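Local coordinates for uncharacterized protein (Pseudomonas aeruginosa UCBPP-PA14, PDB 3FD9), which represses the type III secretion regulon as an antiactivator, disrupting self-association and DNA binding of the activator ExsA until ExsC releases it, at the interface of chains A and B. Coordinates in Å, arbitrary orientation; residue numbers count along the deposited sequence, not the author numbering. Chains: chain A/B, Uncharacterized protein.

The interface of chains A and B. Residues chain A 100, 197, 201; chain B 35, 73.
A:Leu201 and B:Leu73 face each other from helices 193-203 of chain A and 66-75 of chain B, their CA atoms 9.4 Å apart, while the CA atoms of A:Ile100 and B:Leu35, on helices 96-115 and 30-39, stand 8.5 Å from one another. The most intimate meeting is methyl to methyl, with CD1 of A:Leu201 lying 3.6 Å from CD1 of B:Leu73. The two leucine side chains run roughly perpendicular to each other. In both, CG points away from the carbonyl carbon (chi1 -82° in A:Leu201 and -67° in B:Leu73); CD1 of each faces the partner chain, and CD2 points back toward its own.

B:Leu35 makes a looser approach. Its CG lies anti to the backbone N (chi1 175°), and the CD1 methyl passes below two groups of chain A without pointing at either. It comes to 4.3 Å from the CG2 branch of A:Ile100 and to 4.4 Å from SE of A:Met197, a selenomethionine. The other methyl, CD2, rises more steeply toward chain A while leaning toward B:Leu73, 4.2 Å from its CD1, which brings the two leucines of chain B together as one apolar face.

Chain A closes the opposite face from behind. CD1 of A:Ile100 packs 3.9 Å from SE of A:Met197 and 3.8 Å from CD2 of A:Leu201, linking its two helices behind the surface that receives B:Leu35. The patch is thus a small aliphatic one, its five residues together hiding 91 Å² from the partner chains.

Both chain B leucines belong to the N-terminal domain family of ExsD, whereas A:Met197 and A:Leu201 belong to its C-terminal one. The contact therefore joins unlike surfaces of two copies, within a larger interface that is not an exact two-fold and may be a product of crystal packing. In the fold, helices 30-39 and 66-75 of chain B rest against helices 96-115 and 193-203 of chain A.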
# COMPACT_ATOMS: atom_id res chain seq x y z
N ILE A 100 -15.13 6.95 -15.67
CA ILE A 100 -15.31 5.55 -15.32
C ILE A 100 -15.57 5.37 -13.83
O ILE A 100 -16.43 4.60 -13.44
CB ILE A 100 -14.07 4.72 -15.68
CG1 ILE A 100 -13.92 4.60 -17.20
CG2 ILE A 100 -14.15 3.35 -15.05
CD1 ILE A 100 -12.55 4.10 -17.63
N MSE A 197 -16.57 -0.08 -23.14
CA MSE A 197 -15.51 0.21 -22.19
C MSE A 197 -14.14 0.19 -22.87
O MSE A 197 -13.28 1.00 -22.57
CB MSE A 197 -15.54 -0.79 -21.03
CG MSE A 197 -14.52 -0.52 -19.94
SE MSE A 197 -14.75 1.23 -19.05
CE MSE A 197 -16.59 1.02 -18.38
N LEU A 201 -11.63 3.46 -23.42
CA LEU A 201 -10.27 3.31 -22.92
C LEU A 201 -9.22 3.49 -24.02
O LEU A 201 -8.07 3.85 -23.74
CB LEU A 201 -10.12 1.95 -22.25
CG LEU A 201 -10.62 1.95 -20.81
CD1 LEU A 201 -10.47 0.57 -20.19
CD2 LEU A 201 -9.86 3.00 -20.00
N LEU B 35 -12.10 -1.96 -11.37
CA LEU B 35 -12.37 -2.01 -12.80
C LEU B 35 -12.19 -3.43 -13.34
O LEU B 35 -13.05 -3.92 -14.06
CB LEU B 35 -11.45 -1.05 -13.54
CG LEU B 35 -11.51 -1.07 -15.06
CD1 LEU B 35 -12.92 -0.74 -15.55
CD2 LEU B 35 -10.48 -0.09 -15.64
N LEU B 73 -7.52 -5.82 -20.36
CA LEU B 73 -8.91 -5.77 -20.79
C LEU B 73 -9.05 -6.13 -22.26
O LEU B 73 -9.94 -6.89 -22.63
CB LEU B 73 -9.50 -4.39 -20.52
CG LEU B 73 -9.64 -4.08 -19.03
CD1 LEU B 73 -10.46 -2.81 -18.83
CD2 LEU B 73 -10.27 -5.25 -18.33